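Local coordinates for protein adhesin LabA (Helicobacter pylori, PDB 6GMM) that probably acts as a lectin-like adhesin of the bacterial surface that binds LacdiNAc-bearing glycans of the gastric mucosa, at residues 239-244 and 313-318; 246-251 and 309-314. All coordinates share one frame; numbering follows the deposited sequence.

How the contacts relate
Both contacts lie on helix 239-264: contact 2 packs the end of helix 287-311 on it, contact 1 the link that leads into helix 316-323. Contact 1 takes the first turns of helix 239-264, contact 2 the turns that follow; on the other side the order is reversed, 309-314 coming before 313-318, so the paired segments run antiparallel. Their centres lie about 9 Å apart, and they share R313 and I314. Contact 2 lies nearer the centre of the chain, at about 9 Å against 18 Å. Together they carry the pairing of two long helices of the adhesin exodomain beyond the end of helix 287-311 and into the short helix that follows.

Contact 1. Residues 239-244 and 313-318; sequences KNEISA and RIPAEF
The inner part of this contact is closely packed and mostly apolar. A244 points its CB at the I314 side chain, meeting CG1 at 3.8 Å, and one turn earlier E241 lays its methylene chain between the I314 and F318 side chains. With CG beside the backbone N (chi1 -64°) and a bend at chi2 (67°), the E241 chain folds so that its CG meets F318 obliquely, 4.1 Å from CE2. The E241 carboxylate is the polar group set into this packing; it crosses P315 at about a right angle, E241 OE2 lying 3.3 Å from P315 CD. I314 CG2 sits at the edge of the F318 ring, while I226 and W223 from a loop and V75 of helix 57-76 also touch that ring.

What is packed here is the short link 312-315 between helix 287-311 and helix 316-323, with P315 at the N-cap position, and the link crosses the first turns of helix 239-264. N240 fixes it there. Its CG is anti to the backbone N (chi1 175°), which carries the amide out to the loop, where N240 ND2 donates to R313 O at 3.1 Å in a fairly straight bond. The acceptor lies close to the amide plane, but the donor stands above the carbonyl plane. N240 ND2 also donates to E241 OE2 at 3.0 Å, from above the carboxylate plane, so one amide nitrogen grips both the loop and the neighbouring acid.

Toward solvent the grip slackens. The exposed R313 bends at chi3 and brings one guanidinium face over A244 N, with S243 OG near the plane at its edge; R313 NH2 donates weakly to that oxygen at 3.2 Å, and NH1 more weakly still. The stronger partner of NH1 is D247, one turn further along the helix.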
ATOM      1  N   LYS A 239     -18.131  -8.222 -10.350  1.00 26.83           N
ATOM      2  CA  LYS A 239     -17.845  -6.786 -10.539  1.00 25.97           C
ATOM      3  C   LYS A 239     -17.146  -6.131  -9.321  1.00 30.69           C
ATOM      4  O   LYS A 239     -16.099  -5.475  -9.470  1.00 29.16           O
ATOM      5  CB  LYS A 239     -19.167  -6.063 -10.828  1.00 29.75           C
ATOM      6  CG  LYS A 239     -19.073  -4.871 -11.757  1.00 51.50           C
ATOM      7  CD  LYS A 239     -20.493  -4.399 -12.104  1.00 66.59           C
ATOM      8  CE  LYS A 239     -20.538  -3.145 -12.943  1.00 84.34           C
ATOM      9  NZ  LYS A 239     -21.924  -2.604 -13.039  1.00 97.85           N
ATOM     10  N   ASN A 240     -17.718  -6.329  -8.116  1.00 26.68           N
ATOM     11  CA  ASN A 240     -17.187  -5.766  -6.867  1.00 26.15           C
ATOM     12  C   ASN A 240     -15.828  -6.375  -6.517  1.00 29.03           C
ATOM     13  O   ASN A 240     -14.892  -5.637  -6.274  1.00 29.50           O
ATOM     14  CB  ASN A 240     -18.196  -5.973  -5.734  1.00 27.56           C
ATOM     15  CG  ASN A 240     -17.721  -5.535  -4.379  1.00 37.01           C
ATOM     16  OD1 ASN A 240     -17.879  -4.379  -4.002  1.00 27.29           O
ATOM     17  ND2 ASN A 240     -17.133  -6.450  -3.618  1.00 26.76           N
ATOM     18  N   GLU A 241     -15.724  -7.712  -6.541  1.00 26.17           N
ATOM     19  CA  GLU A 241     -14.521  -8.470  -6.205  1.00 24.55           C
ATOM     20  C   GLU A 241     -13.386  -8.222  -7.178  1.00 27.21           C
ATOM     21  O   GLU A 241     -12.262  -8.025  -6.738  1.00 23.89           O
ATOM     22  CB  GLU A 241     -14.817  -9.958  -6.033  1.00 25.46           C
ATOM     23  CG  GLU A 241     -15.742 -10.258  -4.862  1.00 33.20           C
ATOM     24  CD  GLU A 241     -17.179  -9.771  -4.982  1.00 50.53           C
ATOM     25  OE1 GLU A 241     -17.711  -9.720  -6.116  1.00 31.14           O
ATOM     26  OE2 GLU A 241     -17.762  -9.408  -3.936  1.00 44.17           O
ATOM     27  N   ILE A 242     -13.679  -8.163  -8.486  1.00 25.29           N
ATOM     28  CA  ILE A 242     -12.678  -7.820  -9.513  1.00 24.00           C
ATOM     29  C   ILE A 242     -12.172  -6.381  -9.225  1.00 27.53           C
ATOM     30  O   ILE A 242     -10.968  -6.148  -9.204  1.00 25.81           O
ATOM     31  CB  ILE A 242     -13.304  -7.934 -10.931  1.00 27.27           C
ATOM     32  CG1 ILE A 242     -13.596  -9.416 -11.304  1.00 27.33           C
ATOM     33  CG2 ILE A 242     -12.462  -7.221 -12.003  1.00 26.91           C
ATOM     34  CD1 ILE A 242     -14.648  -9.571 -12.392  1.00 33.25           C
ATOM     35  N   SER A 243     -13.099  -5.439  -8.981  1.00 24.40           N
ATOM     36  CA  SER A 243     -12.726  -4.053  -8.736  1.00 24.38           C
ATOM     37  C   SER A 243     -11.792  -3.918  -7.519  1.00 25.60           C
ATOM     38  O   SER A 243     -10.710  -3.324  -7.652  1.00 22.19           O
ATOM     39  CB  SER A 243     -13.954  -3.156  -8.612  1.00 29.71           C
ATOM     40  OG  SER A 243     -13.566  -1.794  -8.489  1.00 41.56           O
ATOM     41  N   ALA A 244     -12.177  -4.548  -6.375  1.00 21.14           N
ATOM     42  CA  ALA A 244     -11.395  -4.522  -5.136  1.00 19.88           C
ATOM     43  C   ALA A 244     -10.015  -5.098  -5.363  1.00 22.36           C
ATOM     44  O   ALA A 244      -9.045  -4.559  -4.855  1.00 22.75           O
ATOM     45  CB  ALA A 244     -12.104  -5.317  -4.058  1.00 20.65           C
ATOM     46  N   ARG A 313     -13.845  -4.269   0.851  1.00 27.50           N
ATOM     47  CA  ARG A 313     -15.029  -4.046   0.005  1.00 28.40           C
ATOM     48  C   ARG A 313     -15.641  -5.407  -0.319  1.00 35.35           C
ATOM     49  O   ARG A 313     -16.815  -5.484  -0.683  1.00 38.16           O
ATOM     50  CB  ARG A 313     -14.686  -3.335  -1.302  1.00 25.22           C
ATOM     51  CG  ARG A 313     -14.172  -1.924  -1.128  1.00 33.15           C
ATOM     52  CD  ARG A 313     -13.574  -1.430  -2.427  1.00 34.80           C
ATOM     53  NE  ARG A 313     -14.512  -1.619  -3.531  1.00 42.41           N
ATOM     54  CZ  ARG A 313     -14.231  -1.387  -4.806  1.00 52.82           C
ATOM     55  NH1 ARG A 313     -13.034  -0.935  -5.158  1.00 35.36           N
ATOM     56  NH2 ARG A 313     -15.153  -1.579  -5.738  1.00 39.78           N
ATOM     57  N   ILE A 314     -14.824  -6.481  -0.211  1.00 30.74           N
ATOM     58  CA  ILE A 314     -15.221  -7.871  -0.443  1.00 30.68           C
ATOM     59  C   ILE A 314     -16.050  -8.323   0.780  1.00 36.67           C
ATOM     60  O   ILE A 314     -15.568  -8.187   1.912  1.00 35.53           O
ATOM     61  CB  ILE A 314     -13.982  -8.799  -0.685  1.00 31.90           C
ATOM     62  CG1 ILE A 314     -13.079  -8.255  -1.844  1.00 30.82           C
ATOM     63  CG2 ILE A 314     -14.400 -10.267  -0.868  1.00 30.47           C
ATOM     64  CD1 ILE A 314     -12.016  -9.218  -2.444  1.00 33.94           C
ATOM     65  N   PRO A 315     -17.281  -8.868   0.582  1.00 35.16           N
ATOM     66  CA  PRO A 315     -18.094  -9.269   1.745  1.00 36.32           C
ATOM     67  C   PRO A 315     -17.457 -10.376   2.564  1.00 39.36           C
ATOM     68  O   PRO A 315     -16.903 -11.321   2.012  1.00 38.13           O
ATOM     69  CB  PRO A 315     -19.431  -9.711   1.137  1.00 38.81           C
ATOM     70  CG  PRO A 315     -19.202  -9.828  -0.281  1.00 41.58           C
ATOM     71  CD  PRO A 315     -18.014  -9.059  -0.683  1.00 35.23           C
ATOM     72  N   ALA A 316     -17.514 -10.228   3.884  1.00 35.66           N
ATOM     73  CA  ALA A 316     -16.970 -11.178   4.848  1.00 35.64           C
ATOM     74  C   ALA A 316     -17.368 -12.651   4.603  1.00 37.29           C
ATOM     75  O   ALA A 316     -16.510 -13.511   4.777  1.00 36.82           O
ATOM     76  CB  ALA A 316     -17.333 -10.747   6.263  1.00 38.02           C
ATOM     77  N   GLU A 317     -18.640 -12.935   4.186  1.00 32.82           N
ATOM     78  CA  GLU A 317     -19.162 -14.285   3.908  1.00 33.98           C
ATOM     79  C   GLU A 317     -18.438 -14.953   2.751  1.00 33.97           C
ATOM     80  O   GLU A 317     -18.326 -16.173   2.727  1.00 33.69           O
ATOM     81  CB  GLU A 317     -20.692 -14.299   3.614  1.00 37.20           C
ATOM     82  CG  GLU A 317     -21.548 -13.518   4.599  1.00 52.85           C
ATOM     83  CD  GLU A 317     -21.456 -12.005   4.466  1.00 78.70           C
ATOM     84  OE1 GLU A 317     -21.892 -11.468   3.421  1.00 70.86           O
ATOM     85  OE2 GLU A 317     -20.900 -11.362   5.387  1.00 77.02           O
ATOM     86  N   PHE A 318     -18.005 -14.164   1.762  1.00 27.55           N
ATOM     87  CA  PHE A 318     -17.283 -14.688   0.612  1.00 25.40           C
ATOM     88  C   PHE A 318     -15.856 -15.057   1.037  1.00 28.62           C
ATOM     89  O   PHE A 318     -15.277 -15.996   0.509  1.00 28.42           O
ATOM     90  CB  PHE A 318     -17.278 -13.665  -0.547  1.00 24.99           C
ATOM     91  CG  PHE A 318     -16.570 -14.143  -1.796  1.00 23.69           C
ATOM     92  CD1 PHE A 318     -17.022 -15.271  -2.489  1.00 25.21           C
ATOM     93  CD2 PHE A 318     -15.433 -13.495  -2.262  1.00 23.30           C
ATOM     94  CE1 PHE A 318     -16.367 -15.705  -3.639  1.00 24.02           C
ATOM     95  CE2 PHE A 318     -14.771 -13.945  -3.414  1.00 23.82           C
ATOM     96  CZ  PHE A 318     -15.250 -15.035  -4.095  1.00 22.18           C
TER

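Contact 2. Residues 246-251 and 309-314; sequences QDMIKN and KDFERI
D310, in the last turn of helix 287-311, faces helix 239-264 where the two helices pack side by side, just ahead of the type I beta turn F311-I314, through which the chain leaves helix 287-311. D310 CB meets M248 CG at 3.7 Å, the two side chains sliding past each other in opposite directions. The carboxylate carbon, CG, is set beside the backbone N (chi1 -63°) and comes against D247 CB. At the tip the oxygens divide their work. D310 OD2 accepts a hydrogen bond from N251 ND2 at 2.8 Å through its syn lone pair, with amide and carboxylate nearly coplanar. D310 OD1 accepts from a water at 2.7 Å, and that water in turn accepts from N251 ND2, so the same amide nitrogen serves the carboxylate directly and through solvent. N251 OD1 bonds to R303, an earlier residue of helix 287-311, which secures the other end of the amide.

On the buried side, M248 lies alongside F311 and points the same way. Its sulfur makes a Met-aromatic contact in the plane of the ring, at the edge, with M248 SD 3.8 Å from F311 CD1; L64 of helix 57-76 touches both side chains.

The polar side holds a second acid. D247 OD2 comes within 4.2 Å of D310 OD1, a closeness that could raise the proton affinity of either group, although R313 probably offsets it. Crossing R313 at about a right angle, D247 OD2 reaches the edge of its guanidinium, 3.0 Å from R313 NH1, in a salt bridge.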
ATOM      1  N   GLN A 246      -8.302  -5.358  -8.309  1.00 19.12           N
ATOM      2  CA  GLN A 246      -7.554  -4.486  -9.230  1.00 19.71           C
ATOM      3  C   GLN A 246      -6.895  -3.347  -8.498  1.00 24.56           C
ATOM      4  O   GLN A 246      -5.712  -3.083  -8.735  1.00 26.90           O
ATOM      5  CB  GLN A 246      -8.460  -3.940 -10.346  1.00 21.45           C
ATOM      6  CG  GLN A 246      -8.880  -5.036 -11.351  1.00 20.93           C
ATOM      7  CD  GLN A 246      -7.836  -5.345 -12.404  1.00 41.44           C
ATOM      8  OE1 GLN A 246      -8.122  -5.235 -13.607  1.00 32.01           O
ATOM      9  NE2 GLN A 246      -6.632  -5.836 -11.992  1.00 29.49           N
ATOM     10  N   ASP A 247      -7.631  -2.709  -7.561  1.00 19.85           N
ATOM     11  CA  ASP A 247      -7.126  -1.590  -6.752  1.00 18.84           C
ATOM     12  C   ASP A 247      -6.052  -2.101  -5.760  1.00 24.26           C
ATOM     13  O   ASP A 247      -5.061  -1.413  -5.513  1.00 24.10           O
ATOM     14  CB  ASP A 247      -8.296  -0.968  -6.001  1.00 21.01           C
ATOM     15  CG  ASP A 247      -9.275  -0.177  -6.856  1.00 32.54           C
ATOM     16  OD1 ASP A 247      -8.838   0.419  -7.881  1.00 31.25           O
ATOM     17  OD2 ASP A 247     -10.446  -0.035  -6.433  1.00 39.10           O
ATOM     18  N   MET A 248      -6.238  -3.330  -5.214  1.00 21.22           N
ATOM     19  CA  MET A 248      -5.281  -3.969  -4.306  1.00 20.62           C
ATOM     20  C   MET A 248      -3.927  -4.111  -5.032  1.00 24.61           C
ATOM     21  O   MET A 248      -2.892  -3.749  -4.491  1.00 23.54           O
ATOM     22  CB  MET A 248      -5.786  -5.355  -3.907  1.00 22.34           C
ATOM     23  CG  MET A 248      -6.733  -5.345  -2.739  1.00 27.07           C
ATOM     24  SD  MET A 248      -7.355  -7.001  -2.386  1.00 32.13           S
ATOM     25  CE  MET A 248      -5.963  -7.676  -1.598  1.00 29.71           C
ATOM     26  N   ILE A 249      -3.961  -4.577  -6.283  1.00 21.67           N
ATOM     27  CA  ILE A 249      -2.779  -4.747  -7.136  1.00 20.67           C
ATOM     28  C   ILE A 249      -2.128  -3.367  -7.417  1.00 24.49           C
ATOM     29  O   ILE A 249      -0.900  -3.233  -7.321  1.00 21.78           O
ATOM     30  CB  ILE A 249      -3.226  -5.469  -8.446  1.00 22.79           C
ATOM     31  CG1 ILE A 249      -3.533  -6.959  -8.178  1.00 21.70           C
ATOM     32  CG2 ILE A 249      -2.205  -5.281  -9.598  1.00 22.75           C
ATOM     33  CD1 ILE A 249      -4.449  -7.674  -9.285  1.00 19.51           C
ATOM     34  N   LYS A 250      -2.971  -2.361  -7.773  1.00 22.29           N
ATOM     35  CA  LYS A 250      -2.524  -1.024  -8.118  1.00 23.04           C
ATOM     36  C   LYS A 250      -1.798  -0.364  -6.930  1.00 24.98           C
ATOM     37  O   LYS A 250      -0.661   0.094  -7.079  1.00 24.43           O
ATOM     38  CB  LYS A 250      -3.690  -0.192  -8.695  1.00 28.06           C
ATOM     39  CG  LYS A 250      -3.480   1.322  -8.617  1.00 53.94           C
ATOM     40  CD  LYS A 250      -4.555   2.105  -9.377  1.00 74.80           C
ATOM     41  CE  LYS A 250      -4.355   3.607  -9.281  1.00 91.99           C
ATOM     42  NZ  LYS A 250      -5.077   4.343 -10.359  1.00102.14           N
ATOM     43  N   ASN A 251      -2.413  -0.418  -5.744  1.00 20.49           N
ATOM     44  CA  ASN A 251      -1.847   0.118  -4.507  1.00 19.46           C
ATOM     45  C   ASN A 251      -0.575  -0.629  -4.060  1.00 23.88           C
ATOM     46  O   ASN A 251       0.432   0.016  -3.814  1.00 24.43           O
ATOM     47  CB  ASN A 251      -2.909   0.178  -3.407  1.00 20.49           C
ATOM     48  CG  ASN A 251      -3.874   1.342  -3.560  1.00 37.27           C
ATOM     49  OD1 ASN A 251      -3.476   2.497  -3.668  1.00 34.97           O
ATOM     50  ND2 ASN A 251      -5.174   1.078  -3.546  1.00 21.59           N
ATOM     51  N   LYS A 309      -8.164  -1.556   2.992  1.00 24.36           N
ATOM     52  CA  LYS A 309      -9.412  -0.876   2.695  1.00 26.03           C
ATOM     53  C   LYS A 309     -10.074  -1.370   1.425  1.00 32.38           C
ATOM     54  O   LYS A 309     -11.294  -1.499   1.430  1.00 33.61           O
ATOM     55  CB  LYS A 309      -9.213   0.643   2.695  1.00 27.33           C
ATOM     56  CG  LYS A 309      -8.769   1.195   4.070  1.00 37.00           C
ATOM     57  CD  LYS A 309      -9.574   0.690   5.289  1.00 40.81           C
ATOM     58  CE  LYS A 309     -10.931   1.325   5.466  1.00 54.06           C
ATOM     59  NZ  LYS A 309     -11.589   0.863   6.723  1.00 69.55           N
ATOM     60  N   ASP A 310      -9.283  -1.705   0.373  1.00 28.06           N
ATOM     61  CA  ASP A 310      -9.811  -2.279  -0.884  1.00 28.39           C
ATOM     62  C   ASP A 310     -10.350  -3.704  -0.619  1.00 29.31           C
ATOM     63  O   ASP A 310     -11.484  -4.036  -1.005  1.00 27.75           O
ATOM     64  CB  ASP A 310      -8.729  -2.330  -1.974  1.00 29.78           C
ATOM     65  CG  ASP A 310      -8.172  -0.999  -2.414  1.00 47.18           C
ATOM     66  OD1 ASP A 310      -8.957  -0.014  -2.495  1.00 50.07           O
ATOM     67  OD2 ASP A 310      -6.960  -0.942  -2.726  1.00 53.31           O
ATOM     68  N   PHE A 311      -9.537  -4.523   0.085  1.00 23.87           N
ATOM     69  CA  PHE A 311      -9.885  -5.882   0.461  1.00 23.42           C
ATOM     70  C   PHE A 311     -11.207  -5.960   1.258  1.00 27.69           C
ATOM     71  O   PHE A 311     -11.979  -6.903   1.080  1.00 29.25           O
ATOM     72  CB  PHE A 311      -8.746  -6.546   1.250  1.00 24.79           C
ATOM     73  CG  PHE A 311      -9.056  -8.002   1.530  1.00 27.63           C
ATOM     74  CD1 PHE A 311      -8.888  -8.964   0.545  1.00 29.83           C
ATOM     75  CD2 PHE A 311      -9.618  -8.389   2.741  1.00 30.27           C
ATOM     76  CE1 PHE A 311      -9.231 -10.295   0.781  1.00 31.92           C
ATOM     77  CE2 PHE A 311      -9.953  -9.720   2.981  1.00 33.86           C
ATOM     78  CZ  PHE A 311      -9.760 -10.664   2.003  1.00 32.02           C
ATOM     79  N   GLU A 312     -11.489  -4.965   2.083  1.00 23.27           N
ATOM     80  CA  GLU A 312     -12.684  -4.954   2.926  1.00 25.09           C
ATOM     81  C   GLU A 312     -13.953  -4.593   2.170  1.00 30.58           C
ATOM     82  O   GLU A 312     -15.033  -4.673   2.760  1.00 31.28           O
ATOM     83  CB  GLU A 312     -12.493  -4.070   4.168  1.00 27.35           C
ATOM     84  CG  GLU A 312     -11.600  -4.705   5.223  1.00 38.09           C
ATOM     85  CD  GLU A 312     -11.317  -3.860   6.452  1.00 57.57           C
ATOM     86  OE1 GLU A 312     -11.958  -2.795   6.624  1.00 37.47           O
ATOM     87  OE2 GLU A 312     -10.472  -4.294   7.269  1.00 57.14           O
ATOM     88  N   ARG A 313     -13.845  -4.269   0.851  1.00 27.50           N
ATOM     89  CA  ARG A 313     -15.029  -4.046   0.005  1.00 28.40           C
ATOM     90  C   ARG A 313     -15.641  -5.407  -0.319  1.00 35.35           C
ATOM     91  O   ARG A 313     -16.815  -5.484  -0.683  1.00 38.16           O
ATOM     92  CB  ARG A 313     -14.686  -3.335  -1.302  1.00 25.22           C
ATOM     93  CG  ARG A 313     -14.172  -1.924  -1.128  1.00 33.15           C
ATOM     94  CD  ARG A 313     -13.574  -1.430  -2.427  1.00 34.80           C
ATOM     95  NE  ARG A 313     -14.512  -1.619  -3.531  1.00 42.41           N
ATOM     96  CZ  ARG A 313     -14.231  -1.387  -4.806  1.00 52.82           C
ATOM     97  NH1 ARG A 313     -13.034  -0.935  -5.158  1.00 35.36           N
ATOM     98  NH2 ARG A 313     -15.153  -1.579  -5.738  1.00 39.78           N
ATOM     99  N   ILE A 314     -14.824  -6.481  -0.211  1.00 30.74           N
ATOM    100  CA  ILE A 314     -15.221  -7.871  -0.443  1.00 30.68           C
ATOM    101  C   ILE A 314     -16.050  -8.323   0.780  1.00 36.67           C
ATOM    102  O   ILE A 314     -15.568  -8.187   1.912  1.00 35.53           O
ATOM    103  CB  ILE A 314     -13.982  -8.799  -0.685  1.00 31.90           C
ATOM    104  CG1 ILE A 314     -13.079  -8.255  -1.844  1.00 30.82           C
ATOM    105  CG2 ILE A 314     -14.400 -10.267  -0.868  1.00 30.47           C
ATOM    106  CD1 ILE A 314     -12.016  -9.218  -2.444  1.00 33.94           C
TER
HETATM  107  O   HOH W   1      -8.109   2.230  -3.757  1.00 25.74           O